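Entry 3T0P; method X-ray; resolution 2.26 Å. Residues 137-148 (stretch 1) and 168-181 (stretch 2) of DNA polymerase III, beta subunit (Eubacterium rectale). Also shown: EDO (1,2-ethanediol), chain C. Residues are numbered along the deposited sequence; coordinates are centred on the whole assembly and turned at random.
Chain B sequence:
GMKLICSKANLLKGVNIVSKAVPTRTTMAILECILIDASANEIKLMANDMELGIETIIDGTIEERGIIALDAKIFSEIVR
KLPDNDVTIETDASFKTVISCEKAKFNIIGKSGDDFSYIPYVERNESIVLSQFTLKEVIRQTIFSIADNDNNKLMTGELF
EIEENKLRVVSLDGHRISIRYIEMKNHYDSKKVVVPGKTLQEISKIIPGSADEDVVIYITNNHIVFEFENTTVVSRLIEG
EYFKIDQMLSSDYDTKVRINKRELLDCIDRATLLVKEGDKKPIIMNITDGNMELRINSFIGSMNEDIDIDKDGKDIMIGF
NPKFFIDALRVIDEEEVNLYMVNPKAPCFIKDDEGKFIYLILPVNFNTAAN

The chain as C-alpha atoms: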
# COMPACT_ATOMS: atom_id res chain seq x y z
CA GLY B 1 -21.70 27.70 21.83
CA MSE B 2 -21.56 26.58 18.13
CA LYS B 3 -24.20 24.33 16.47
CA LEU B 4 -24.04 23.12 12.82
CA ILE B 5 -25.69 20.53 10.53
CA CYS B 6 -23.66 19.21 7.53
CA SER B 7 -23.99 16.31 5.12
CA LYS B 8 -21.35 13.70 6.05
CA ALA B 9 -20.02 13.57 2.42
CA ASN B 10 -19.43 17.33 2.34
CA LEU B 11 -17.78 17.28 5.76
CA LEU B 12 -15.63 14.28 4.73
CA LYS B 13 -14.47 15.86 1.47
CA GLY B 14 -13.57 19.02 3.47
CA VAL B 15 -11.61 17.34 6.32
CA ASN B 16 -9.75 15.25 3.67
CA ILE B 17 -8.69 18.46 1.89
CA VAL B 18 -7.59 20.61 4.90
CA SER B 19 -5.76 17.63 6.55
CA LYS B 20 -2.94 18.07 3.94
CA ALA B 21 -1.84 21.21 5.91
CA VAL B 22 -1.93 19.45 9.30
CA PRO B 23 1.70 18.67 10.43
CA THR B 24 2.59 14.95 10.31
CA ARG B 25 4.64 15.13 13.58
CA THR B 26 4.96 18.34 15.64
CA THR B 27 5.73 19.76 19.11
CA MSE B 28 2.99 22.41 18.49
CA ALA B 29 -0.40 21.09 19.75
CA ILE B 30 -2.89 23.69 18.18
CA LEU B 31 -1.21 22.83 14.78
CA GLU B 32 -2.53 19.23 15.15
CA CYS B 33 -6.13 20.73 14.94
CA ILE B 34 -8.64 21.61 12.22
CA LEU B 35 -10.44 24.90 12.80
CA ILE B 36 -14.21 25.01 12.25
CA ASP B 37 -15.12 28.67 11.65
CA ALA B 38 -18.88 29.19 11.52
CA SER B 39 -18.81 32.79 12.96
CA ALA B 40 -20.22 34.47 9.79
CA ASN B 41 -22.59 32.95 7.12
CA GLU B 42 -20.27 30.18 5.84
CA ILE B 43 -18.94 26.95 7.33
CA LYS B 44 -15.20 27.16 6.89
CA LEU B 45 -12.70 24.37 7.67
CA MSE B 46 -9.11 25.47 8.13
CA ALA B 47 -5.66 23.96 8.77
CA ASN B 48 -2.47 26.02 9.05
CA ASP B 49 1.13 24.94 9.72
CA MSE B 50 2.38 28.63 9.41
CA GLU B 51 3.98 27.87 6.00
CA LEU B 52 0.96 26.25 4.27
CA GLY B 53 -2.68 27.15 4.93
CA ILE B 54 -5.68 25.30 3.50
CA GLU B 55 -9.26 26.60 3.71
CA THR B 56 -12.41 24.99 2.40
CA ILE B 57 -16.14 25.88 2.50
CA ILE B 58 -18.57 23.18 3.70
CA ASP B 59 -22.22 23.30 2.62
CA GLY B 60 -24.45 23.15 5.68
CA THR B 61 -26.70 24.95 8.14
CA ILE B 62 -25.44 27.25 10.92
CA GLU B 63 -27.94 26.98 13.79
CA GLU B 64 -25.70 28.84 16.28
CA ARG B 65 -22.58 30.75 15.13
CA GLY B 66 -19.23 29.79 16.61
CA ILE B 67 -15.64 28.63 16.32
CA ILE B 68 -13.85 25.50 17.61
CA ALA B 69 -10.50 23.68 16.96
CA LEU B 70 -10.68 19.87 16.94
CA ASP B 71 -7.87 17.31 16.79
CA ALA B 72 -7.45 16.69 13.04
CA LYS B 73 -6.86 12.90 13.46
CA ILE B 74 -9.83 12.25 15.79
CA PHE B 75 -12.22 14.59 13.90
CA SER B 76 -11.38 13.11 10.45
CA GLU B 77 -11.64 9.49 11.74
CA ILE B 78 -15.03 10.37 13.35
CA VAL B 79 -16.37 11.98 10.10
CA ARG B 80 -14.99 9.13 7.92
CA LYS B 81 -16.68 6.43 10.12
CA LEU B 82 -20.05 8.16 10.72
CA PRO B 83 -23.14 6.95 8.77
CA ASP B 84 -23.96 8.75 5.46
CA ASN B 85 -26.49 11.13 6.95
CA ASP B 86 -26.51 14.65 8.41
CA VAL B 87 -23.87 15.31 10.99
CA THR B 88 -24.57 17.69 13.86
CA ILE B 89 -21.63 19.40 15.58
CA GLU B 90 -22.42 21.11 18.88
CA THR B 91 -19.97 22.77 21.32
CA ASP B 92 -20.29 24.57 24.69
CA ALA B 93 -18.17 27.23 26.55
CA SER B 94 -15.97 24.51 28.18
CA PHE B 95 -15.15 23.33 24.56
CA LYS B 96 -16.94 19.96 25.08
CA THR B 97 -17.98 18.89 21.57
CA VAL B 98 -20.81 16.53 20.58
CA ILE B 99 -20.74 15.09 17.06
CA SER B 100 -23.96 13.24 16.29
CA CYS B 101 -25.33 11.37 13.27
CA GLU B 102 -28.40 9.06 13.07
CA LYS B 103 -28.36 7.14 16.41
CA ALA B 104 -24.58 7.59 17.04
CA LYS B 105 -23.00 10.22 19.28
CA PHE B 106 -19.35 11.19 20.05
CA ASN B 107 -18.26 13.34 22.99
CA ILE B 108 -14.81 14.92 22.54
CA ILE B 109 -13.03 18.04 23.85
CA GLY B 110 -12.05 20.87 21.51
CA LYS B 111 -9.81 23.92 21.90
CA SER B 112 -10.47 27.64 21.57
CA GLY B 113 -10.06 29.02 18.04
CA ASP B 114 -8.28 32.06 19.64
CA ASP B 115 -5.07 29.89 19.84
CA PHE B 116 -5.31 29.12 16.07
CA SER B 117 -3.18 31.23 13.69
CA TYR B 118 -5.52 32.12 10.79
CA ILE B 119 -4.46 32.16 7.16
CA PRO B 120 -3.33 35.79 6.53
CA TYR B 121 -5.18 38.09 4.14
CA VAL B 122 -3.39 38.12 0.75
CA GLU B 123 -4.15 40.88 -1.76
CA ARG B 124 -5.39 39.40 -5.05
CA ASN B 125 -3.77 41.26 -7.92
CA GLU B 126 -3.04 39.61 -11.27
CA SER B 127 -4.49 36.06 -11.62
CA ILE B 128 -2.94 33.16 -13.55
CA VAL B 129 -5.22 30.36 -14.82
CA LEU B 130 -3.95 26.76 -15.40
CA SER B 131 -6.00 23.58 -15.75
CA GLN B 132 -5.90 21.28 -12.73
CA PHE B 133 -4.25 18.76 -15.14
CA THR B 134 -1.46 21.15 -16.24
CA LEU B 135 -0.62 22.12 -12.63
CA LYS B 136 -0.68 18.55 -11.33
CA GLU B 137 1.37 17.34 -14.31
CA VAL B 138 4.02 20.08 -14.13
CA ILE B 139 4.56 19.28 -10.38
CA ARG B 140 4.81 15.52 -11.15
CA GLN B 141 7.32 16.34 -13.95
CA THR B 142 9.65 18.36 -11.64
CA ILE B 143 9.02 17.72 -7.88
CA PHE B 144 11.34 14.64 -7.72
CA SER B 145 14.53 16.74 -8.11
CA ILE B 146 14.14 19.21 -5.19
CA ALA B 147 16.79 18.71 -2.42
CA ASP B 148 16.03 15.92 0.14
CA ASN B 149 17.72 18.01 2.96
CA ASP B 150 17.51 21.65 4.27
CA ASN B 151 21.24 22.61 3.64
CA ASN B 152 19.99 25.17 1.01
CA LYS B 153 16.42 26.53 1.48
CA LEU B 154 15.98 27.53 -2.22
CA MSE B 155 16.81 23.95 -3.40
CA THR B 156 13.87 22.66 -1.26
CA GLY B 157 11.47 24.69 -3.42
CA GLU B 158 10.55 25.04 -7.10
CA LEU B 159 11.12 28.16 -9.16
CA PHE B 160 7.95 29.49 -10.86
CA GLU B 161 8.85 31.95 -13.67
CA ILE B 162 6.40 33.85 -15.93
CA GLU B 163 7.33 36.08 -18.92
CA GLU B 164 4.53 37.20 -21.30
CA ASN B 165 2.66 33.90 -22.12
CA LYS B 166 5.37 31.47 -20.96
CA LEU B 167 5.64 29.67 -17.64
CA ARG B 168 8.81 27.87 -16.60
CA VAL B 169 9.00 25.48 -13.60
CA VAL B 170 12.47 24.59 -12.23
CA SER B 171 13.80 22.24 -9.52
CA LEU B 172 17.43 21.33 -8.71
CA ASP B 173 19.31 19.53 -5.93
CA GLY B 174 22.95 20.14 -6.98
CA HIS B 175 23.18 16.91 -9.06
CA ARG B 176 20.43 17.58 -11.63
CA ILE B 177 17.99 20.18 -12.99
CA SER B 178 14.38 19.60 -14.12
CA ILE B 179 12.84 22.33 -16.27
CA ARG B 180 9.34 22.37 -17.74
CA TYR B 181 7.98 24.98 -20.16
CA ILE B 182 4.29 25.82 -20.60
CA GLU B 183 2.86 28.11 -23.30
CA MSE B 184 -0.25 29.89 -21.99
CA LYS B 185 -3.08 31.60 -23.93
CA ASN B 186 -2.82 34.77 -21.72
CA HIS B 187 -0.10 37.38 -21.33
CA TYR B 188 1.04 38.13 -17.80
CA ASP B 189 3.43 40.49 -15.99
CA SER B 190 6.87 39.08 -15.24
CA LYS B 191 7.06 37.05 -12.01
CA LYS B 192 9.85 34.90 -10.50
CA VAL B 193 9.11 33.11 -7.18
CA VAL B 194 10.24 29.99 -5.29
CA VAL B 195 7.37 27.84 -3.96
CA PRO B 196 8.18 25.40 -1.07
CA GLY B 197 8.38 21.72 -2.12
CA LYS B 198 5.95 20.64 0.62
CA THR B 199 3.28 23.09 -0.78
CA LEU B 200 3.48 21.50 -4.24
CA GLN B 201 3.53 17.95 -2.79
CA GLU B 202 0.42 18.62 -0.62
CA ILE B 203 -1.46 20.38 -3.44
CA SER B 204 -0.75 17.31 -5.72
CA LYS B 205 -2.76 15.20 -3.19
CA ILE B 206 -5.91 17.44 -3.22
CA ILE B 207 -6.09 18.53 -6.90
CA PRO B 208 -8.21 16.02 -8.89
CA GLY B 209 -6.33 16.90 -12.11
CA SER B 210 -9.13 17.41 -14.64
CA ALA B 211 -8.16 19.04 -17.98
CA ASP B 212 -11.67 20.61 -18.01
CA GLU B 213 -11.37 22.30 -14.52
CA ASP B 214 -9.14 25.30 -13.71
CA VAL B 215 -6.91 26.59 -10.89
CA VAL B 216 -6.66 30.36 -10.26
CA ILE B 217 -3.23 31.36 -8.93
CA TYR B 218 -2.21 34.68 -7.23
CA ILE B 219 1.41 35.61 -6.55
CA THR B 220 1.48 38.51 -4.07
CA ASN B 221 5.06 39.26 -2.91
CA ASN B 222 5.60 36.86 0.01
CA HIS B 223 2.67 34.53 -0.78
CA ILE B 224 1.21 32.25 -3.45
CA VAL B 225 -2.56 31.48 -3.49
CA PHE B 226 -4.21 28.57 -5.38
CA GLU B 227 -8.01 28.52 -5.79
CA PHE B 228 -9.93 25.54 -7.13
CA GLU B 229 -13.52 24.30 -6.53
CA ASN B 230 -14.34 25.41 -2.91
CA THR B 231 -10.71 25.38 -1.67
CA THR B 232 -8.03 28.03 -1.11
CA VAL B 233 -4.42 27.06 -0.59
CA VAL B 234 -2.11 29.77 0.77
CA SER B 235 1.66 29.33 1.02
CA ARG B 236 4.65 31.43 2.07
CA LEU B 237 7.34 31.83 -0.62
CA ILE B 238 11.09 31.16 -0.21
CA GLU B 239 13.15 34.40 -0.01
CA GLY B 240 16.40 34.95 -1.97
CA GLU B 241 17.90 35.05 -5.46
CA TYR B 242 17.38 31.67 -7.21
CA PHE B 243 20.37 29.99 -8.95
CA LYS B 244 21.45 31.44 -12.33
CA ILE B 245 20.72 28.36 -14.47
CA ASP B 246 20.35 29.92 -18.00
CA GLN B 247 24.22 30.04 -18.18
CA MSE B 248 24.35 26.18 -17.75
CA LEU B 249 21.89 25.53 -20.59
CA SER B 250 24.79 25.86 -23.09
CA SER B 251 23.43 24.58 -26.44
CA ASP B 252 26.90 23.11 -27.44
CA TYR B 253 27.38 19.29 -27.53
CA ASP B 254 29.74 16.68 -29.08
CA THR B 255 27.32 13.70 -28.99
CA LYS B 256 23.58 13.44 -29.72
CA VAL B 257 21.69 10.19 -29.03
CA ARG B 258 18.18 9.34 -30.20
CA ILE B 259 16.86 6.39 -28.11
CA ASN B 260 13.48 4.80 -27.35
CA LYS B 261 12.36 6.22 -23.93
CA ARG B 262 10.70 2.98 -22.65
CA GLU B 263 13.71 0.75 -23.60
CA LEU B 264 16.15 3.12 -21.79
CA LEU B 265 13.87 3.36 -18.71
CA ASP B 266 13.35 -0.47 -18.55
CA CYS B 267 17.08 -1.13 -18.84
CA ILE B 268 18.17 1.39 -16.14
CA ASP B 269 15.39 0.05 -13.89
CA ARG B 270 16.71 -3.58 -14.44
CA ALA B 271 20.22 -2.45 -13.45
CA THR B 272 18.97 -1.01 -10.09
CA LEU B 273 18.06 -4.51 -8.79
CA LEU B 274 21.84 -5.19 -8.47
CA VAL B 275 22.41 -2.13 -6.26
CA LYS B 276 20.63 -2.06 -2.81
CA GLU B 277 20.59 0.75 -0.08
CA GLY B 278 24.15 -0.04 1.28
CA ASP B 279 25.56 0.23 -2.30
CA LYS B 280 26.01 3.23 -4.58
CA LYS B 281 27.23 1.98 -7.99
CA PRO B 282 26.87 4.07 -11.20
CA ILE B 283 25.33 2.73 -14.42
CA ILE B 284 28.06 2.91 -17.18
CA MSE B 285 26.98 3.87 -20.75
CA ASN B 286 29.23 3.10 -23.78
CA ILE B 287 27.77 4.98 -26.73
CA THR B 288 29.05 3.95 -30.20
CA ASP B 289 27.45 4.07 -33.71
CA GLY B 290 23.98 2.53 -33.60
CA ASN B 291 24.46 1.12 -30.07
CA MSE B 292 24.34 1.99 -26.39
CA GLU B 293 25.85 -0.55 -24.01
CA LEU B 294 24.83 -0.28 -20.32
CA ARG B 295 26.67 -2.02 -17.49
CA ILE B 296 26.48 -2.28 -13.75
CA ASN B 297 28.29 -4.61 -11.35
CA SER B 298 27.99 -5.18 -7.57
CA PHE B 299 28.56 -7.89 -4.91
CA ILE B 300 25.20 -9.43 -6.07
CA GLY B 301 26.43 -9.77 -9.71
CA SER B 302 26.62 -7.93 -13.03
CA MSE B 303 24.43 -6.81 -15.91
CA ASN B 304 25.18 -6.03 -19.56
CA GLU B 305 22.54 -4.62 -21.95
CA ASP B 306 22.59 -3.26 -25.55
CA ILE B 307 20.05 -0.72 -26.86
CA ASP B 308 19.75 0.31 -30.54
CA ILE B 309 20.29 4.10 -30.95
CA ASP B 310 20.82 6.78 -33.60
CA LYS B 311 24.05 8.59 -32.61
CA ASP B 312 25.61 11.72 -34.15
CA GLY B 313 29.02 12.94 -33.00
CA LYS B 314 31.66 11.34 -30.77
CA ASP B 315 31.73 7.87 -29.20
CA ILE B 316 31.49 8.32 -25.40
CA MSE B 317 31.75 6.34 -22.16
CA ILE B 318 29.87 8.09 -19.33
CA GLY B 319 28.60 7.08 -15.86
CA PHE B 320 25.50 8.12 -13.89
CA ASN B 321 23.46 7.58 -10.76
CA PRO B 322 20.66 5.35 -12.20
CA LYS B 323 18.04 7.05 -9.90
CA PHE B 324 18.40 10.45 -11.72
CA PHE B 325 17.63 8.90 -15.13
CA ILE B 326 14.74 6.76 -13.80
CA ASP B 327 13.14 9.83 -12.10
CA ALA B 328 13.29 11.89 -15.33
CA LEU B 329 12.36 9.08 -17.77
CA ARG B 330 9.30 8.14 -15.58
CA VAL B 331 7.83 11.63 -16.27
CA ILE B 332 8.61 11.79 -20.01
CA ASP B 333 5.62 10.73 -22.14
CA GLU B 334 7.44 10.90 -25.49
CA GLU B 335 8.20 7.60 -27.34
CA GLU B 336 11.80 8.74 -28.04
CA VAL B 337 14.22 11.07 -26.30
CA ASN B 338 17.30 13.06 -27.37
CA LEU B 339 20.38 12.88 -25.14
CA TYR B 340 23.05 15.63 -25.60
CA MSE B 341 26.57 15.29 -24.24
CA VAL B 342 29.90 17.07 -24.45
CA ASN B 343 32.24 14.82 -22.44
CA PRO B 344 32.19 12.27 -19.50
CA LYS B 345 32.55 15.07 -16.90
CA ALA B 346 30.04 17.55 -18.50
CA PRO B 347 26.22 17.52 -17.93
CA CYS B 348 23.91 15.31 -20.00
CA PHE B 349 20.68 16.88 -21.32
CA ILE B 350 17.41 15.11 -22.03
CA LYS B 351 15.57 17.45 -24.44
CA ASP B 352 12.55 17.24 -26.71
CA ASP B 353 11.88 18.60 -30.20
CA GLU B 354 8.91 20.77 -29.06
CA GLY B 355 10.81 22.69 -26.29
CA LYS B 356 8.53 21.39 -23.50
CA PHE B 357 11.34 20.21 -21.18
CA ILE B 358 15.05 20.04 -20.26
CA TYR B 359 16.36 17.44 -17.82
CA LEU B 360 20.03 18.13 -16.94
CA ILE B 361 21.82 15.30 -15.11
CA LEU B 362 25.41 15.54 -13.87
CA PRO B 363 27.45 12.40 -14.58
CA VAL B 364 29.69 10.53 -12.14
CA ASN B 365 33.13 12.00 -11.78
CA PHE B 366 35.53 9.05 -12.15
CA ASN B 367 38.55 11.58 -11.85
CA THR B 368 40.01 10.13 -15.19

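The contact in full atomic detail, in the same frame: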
# COMPACT_ATOMS: atom_id res chain seq x y z
N GLU B 137 0.36 17.94 -13.44
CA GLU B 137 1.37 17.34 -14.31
C GLU B 137 2.71 18.04 -14.23
O GLU B 137 3.72 17.35 -14.21
CB GLU B 137 0.91 17.30 -15.77
CG GLU B 137 0.02 16.11 -16.09
CD GLU B 137 0.71 14.76 -16.19
OE1 GLU B 137 1.35 14.49 -17.23
OE2 GLU B 137 0.60 13.96 -15.22
N VAL B 138 2.74 19.38 -14.19
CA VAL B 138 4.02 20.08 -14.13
C VAL B 138 4.72 19.81 -12.78
O VAL B 138 5.94 19.73 -12.76
CB VAL B 138 3.94 21.59 -14.49
CG1 VAL B 138 3.41 22.46 -13.35
CG2 VAL B 138 5.28 22.09 -14.96
N ILE B 139 3.96 19.60 -11.68
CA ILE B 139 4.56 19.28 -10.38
C ILE B 139 5.13 17.84 -10.48
O ILE B 139 6.26 17.60 -10.05
CB ILE B 139 3.53 19.42 -9.22
CG1 ILE B 139 3.09 20.89 -9.00
CG2 ILE B 139 4.06 18.80 -7.91
CD1 ILE B 139 1.73 21.03 -8.10
N ARG B 140 4.35 16.91 -11.04
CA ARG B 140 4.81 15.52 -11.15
C ARG B 140 6.13 15.45 -11.97
O ARG B 140 7.05 14.73 -11.59
CB ARG B 140 3.73 14.64 -11.80
CG ARG B 140 4.02 13.14 -11.76
CD ARG B 140 2.91 12.32 -12.43
NE ARG B 140 2.76 12.64 -13.84
CZ ARG B 140 3.44 12.06 -14.83
NH1 ARG B 140 4.32 11.09 -14.56
NH2 ARG B 140 3.23 12.41 -16.09
N GLN B 141 6.22 16.26 -13.00
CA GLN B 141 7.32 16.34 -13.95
C GLN B 141 8.57 17.04 -13.41
O GLN B 141 9.60 17.02 -14.11
CB GLN B 141 6.86 17.07 -15.21
CG GLN B 141 5.93 16.22 -16.07
CD GLN B 141 5.20 17.04 -17.10
OE1 GLN B 141 5.17 18.28 -17.07
NE2 GLN B 141 4.59 16.35 -18.04
N THR B 142 8.51 17.62 -12.19
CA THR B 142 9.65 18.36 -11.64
C THR B 142 9.93 18.14 -10.15
O THR B 142 11.06 18.35 -9.72
CB THR B 142 9.46 19.90 -11.84
OG1 THR B 142 8.25 20.31 -11.20
CG2 THR B 142 9.42 20.32 -13.28
N ILE B 143 8.91 17.82 -9.35
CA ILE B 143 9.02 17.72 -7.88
C ILE B 143 10.10 16.74 -7.37
O ILE B 143 10.66 16.97 -6.30
CB ILE B 143 7.65 17.45 -7.21
CG1 ILE B 143 7.59 18.01 -5.76
CG2 ILE B 143 7.23 15.96 -7.27
CD1 ILE B 143 7.72 19.48 -5.65
N PHE B 144 10.39 15.68 -8.13
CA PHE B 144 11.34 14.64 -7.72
C PHE B 144 12.77 15.15 -7.57
O PHE B 144 13.56 14.45 -6.95
CB PHE B 144 11.31 13.49 -8.73
CG PHE B 144 11.76 13.88 -10.11
CD1 PHE B 144 13.12 13.95 -10.42
CD2 PHE B 144 10.84 14.21 -11.10
CE1 PHE B 144 13.54 14.36 -11.69
CE2 PHE B 144 11.27 14.62 -12.36
CZ PHE B 144 12.62 14.66 -12.65
N SER B 145 13.14 16.31 -8.17
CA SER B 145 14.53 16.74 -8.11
C SER B 145 14.78 17.97 -7.22
O SER B 145 15.81 18.62 -7.36
CB SER B 145 15.11 16.96 -9.51
OG SER B 145 14.26 17.75 -10.31
N ILE B 146 13.91 18.21 -6.23
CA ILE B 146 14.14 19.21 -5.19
C ILE B 146 15.11 18.55 -4.17
O ILE B 146 15.17 17.32 -4.11
CB ILE B 146 12.82 19.70 -4.53
CG1 ILE B 146 12.10 18.55 -3.77
CG2 ILE B 146 11.90 20.41 -5.55
CD1 ILE B 146 10.92 18.98 -2.85
N ALA B 147 15.86 19.33 -3.38
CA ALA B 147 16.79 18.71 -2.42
C ALA B 147 16.04 17.95 -1.32
O ALA B 147 14.97 18.37 -0.88
CB ALA B 147 17.70 19.75 -1.81
N ASP B 148 16.59 16.79 -0.90
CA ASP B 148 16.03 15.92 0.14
C ASP B 148 16.49 16.33 1.57
O ASP B 148 16.16 15.64 2.54
CB ASP B 148 16.37 14.44 -0.14
CG ASP B 148 17.83 14.21 -0.47
OD1 ASP B 148 18.66 14.14 0.48
OD2 ASP B 148 18.17 14.15 -1.68
N ARG B 168 7.67 28.78 -16.72
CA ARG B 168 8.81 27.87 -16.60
C ARG B 168 8.88 27.43 -15.15
O ARG B 168 8.80 28.28 -14.27
CB ARG B 168 10.10 28.59 -17.07
CG ARG B 168 11.39 27.87 -16.84
CD ARG B 168 12.51 28.59 -17.55
NE ARG B 168 13.29 29.45 -16.65
CZ ARG B 168 14.58 29.71 -16.81
NH1 ARG B 168 15.26 29.18 -17.83
NH2 ARG B 168 15.22 30.48 -15.95
N VAL B 169 8.94 26.09 -14.92
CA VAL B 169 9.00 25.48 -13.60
C VAL B 169 10.32 24.77 -13.49
O VAL B 169 10.69 24.00 -14.38
CB VAL B 169 7.77 24.57 -13.32
CG1 VAL B 169 7.87 23.87 -11.97
CG2 VAL B 169 6.48 25.39 -13.41
N VAL B 170 11.09 25.09 -12.42
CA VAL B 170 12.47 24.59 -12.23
C VAL B 170 12.65 24.01 -10.84
O VAL B 170 12.24 24.63 -9.86
CB VAL B 170 13.53 25.71 -12.49
CG1 VAL B 170 14.96 25.20 -12.39
CG2 VAL B 170 13.32 26.40 -13.83
N SER B 171 13.32 22.85 -10.75
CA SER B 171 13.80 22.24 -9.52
C SER B 171 15.24 21.76 -9.74
O SER B 171 15.62 21.44 -10.87
CB SER B 171 12.91 21.11 -9.05
OG SER B 171 12.90 20.07 -10.00
N LEU B 172 16.05 21.77 -8.68
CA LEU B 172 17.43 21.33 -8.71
C LEU B 172 17.87 20.93 -7.31
O LEU B 172 17.36 21.44 -6.32
CB LEU B 172 18.38 22.37 -9.36
CG LEU B 172 18.61 23.72 -8.67
CD1 LEU B 172 19.84 23.67 -7.75
CD2 LEU B 172 18.87 24.79 -9.70
N ASP B 173 18.82 20.01 -7.22
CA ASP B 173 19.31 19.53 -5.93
C ASP B 173 20.84 19.55 -5.85
O ASP B 173 21.41 19.10 -4.86
CB ASP B 173 18.75 18.13 -5.66
CG ASP B 173 19.15 17.07 -6.68
OD1 ASP B 173 19.91 17.40 -7.63
OD2 ASP B 173 18.72 15.90 -6.52
N GLY B 174 21.49 20.08 -6.88
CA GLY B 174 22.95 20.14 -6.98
C GLY B 174 23.57 19.08 -7.86
O GLY B 174 24.74 19.20 -8.24
N HIS B 175 22.79 18.04 -8.22
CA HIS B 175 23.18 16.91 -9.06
C HIS B 175 22.43 16.87 -10.38
O HIS B 175 22.84 16.16 -11.29
CB HIS B 175 22.94 15.60 -8.32
CG HIS B 175 23.74 15.50 -7.06
ND1 HIS B 175 23.14 15.66 -5.83
CD2 HIS B 175 25.06 15.32 -6.90
CE1 HIS B 175 24.12 15.53 -4.95
NE2 HIS B 175 25.30 15.34 -5.55
N ARG B 176 21.30 17.57 -10.46
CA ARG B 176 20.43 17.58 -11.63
C ARG B 176 19.51 18.78 -11.63
O ARG B 176 19.31 19.40 -10.59
CB ARG B 176 19.58 16.31 -11.67
CG ARG B 176 18.66 16.17 -10.47
CD ARG B 176 18.44 14.74 -10.19
NE ARG B 176 17.89 14.50 -8.87
CZ ARG B 176 16.89 13.66 -8.64
NH1 ARG B 176 16.29 13.04 -9.65
NH2 ARG B 176 16.46 13.46 -7.40
N ILE B 177 18.91 19.07 -12.80
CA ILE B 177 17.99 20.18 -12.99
C ILE B 177 16.84 19.66 -13.85
O ILE B 177 17.05 19.03 -14.88
CB ILE B 177 18.67 21.45 -13.61
CG1 ILE B 177 19.97 21.87 -12.85
CG2 ILE B 177 17.67 22.64 -13.68
CD1 ILE B 177 20.76 23.07 -13.48
N SER B 178 15.61 19.92 -13.39
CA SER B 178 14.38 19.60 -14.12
C SER B 178 13.70 20.89 -14.47
O SER B 178 13.42 21.69 -13.58
CB SER B 178 13.47 18.71 -13.29
OG SER B 178 14.15 17.53 -12.93
N ILE B 179 13.48 21.12 -15.76
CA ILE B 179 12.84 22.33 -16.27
C ILE B 179 11.69 21.96 -17.19
O ILE B 179 11.88 21.24 -18.18
CB ILE B 179 13.83 23.29 -17.01
CG1 ILE B 179 15.13 23.50 -16.22
CG2 ILE B 179 13.16 24.64 -17.35
CD1 ILE B 179 16.28 24.07 -17.04
N ARG B 180 10.52 22.51 -16.90
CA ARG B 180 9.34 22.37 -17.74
C ARG B 180 8.89 23.72 -18.24
O ARG B 180 8.97 24.71 -17.52
CB ARG B 180 8.23 21.66 -16.99
CG ARG B 180 8.39 20.13 -16.94
CD ARG B 180 8.01 19.52 -18.28
NE ARG B 180 8.25 18.08 -18.30
CZ ARG B 180 7.76 17.26 -19.23
NH1 ARG B 180 6.99 17.73 -20.21
NH2 ARG B 180 8.00 15.96 -19.16
N TYR B 181 8.49 23.78 -19.50
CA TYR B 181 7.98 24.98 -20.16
C TYR B 181 6.53 24.78 -20.53
O TYR B 181 6.14 23.69 -20.97
CB TYR B 181 8.78 25.32 -21.41
CG TYR B 181 10.22 25.67 -21.14
CD1 TYR B 181 11.22 24.71 -21.26
CD2 TYR B 181 10.61 26.97 -20.85
CE1 TYR B 181 12.57 25.03 -21.05
CE2 TYR B 181 11.94 27.31 -20.65
CZ TYR B 181 12.92 26.33 -20.73
OH TYR B 181 14.24 26.66 -20.51
C1 EDO C . 6.47 8.37 -10.29
O1 EDO C . 6.10 7.14 -10.94
C2 EDO C . 6.54 9.52 -11.29
O2 EDO C . 5.30 9.65 -12.00
O HOH W 1 16.71 15.20 -4.98

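Three buried serines form the polar heart of this contact, a place where packing between the 137-148 segment and a β-hairpin might be expected to be largely apolar. Ser 145 OG lies 2.6 Å from Ser 178 OG, a hydrogen bond in which either could be the donor, and 2.7 Å from Ser 171 OG. Ser 171 OG in turn donates to the backbone carbonyl Thr 142 O at 2.5 Å. The principle is general: a buried backbone carbonyl can be satisfied by a short hydroxyl side chain, which adds little bulk between the backbones. Thr 142 CA lies 5.5 Å from Ser 178 CA.

The hairpin prepares this surface by alternation. Val 169, Ser 171, Arg 176, Ser 178 and Arg 180 point toward the other stretch, while Val 170, Ile 177 and Ile 179 point away. At one end the contact turns apolar: Val 138 CG2 packs 3.8 Å from Val 169 CG2 and 3.6 Å from Arg 180 CB. Beside it, Gln 141 OE1 lies over one face of the Arg 180 guanidinium. Towards the other end, a salt bridge from Arg 176 NE to Asp 173 OD2 (2.9 Å) braces the turn, and a water donates to both Asp 173 OD2 and Ile 146 O, linking the stretches.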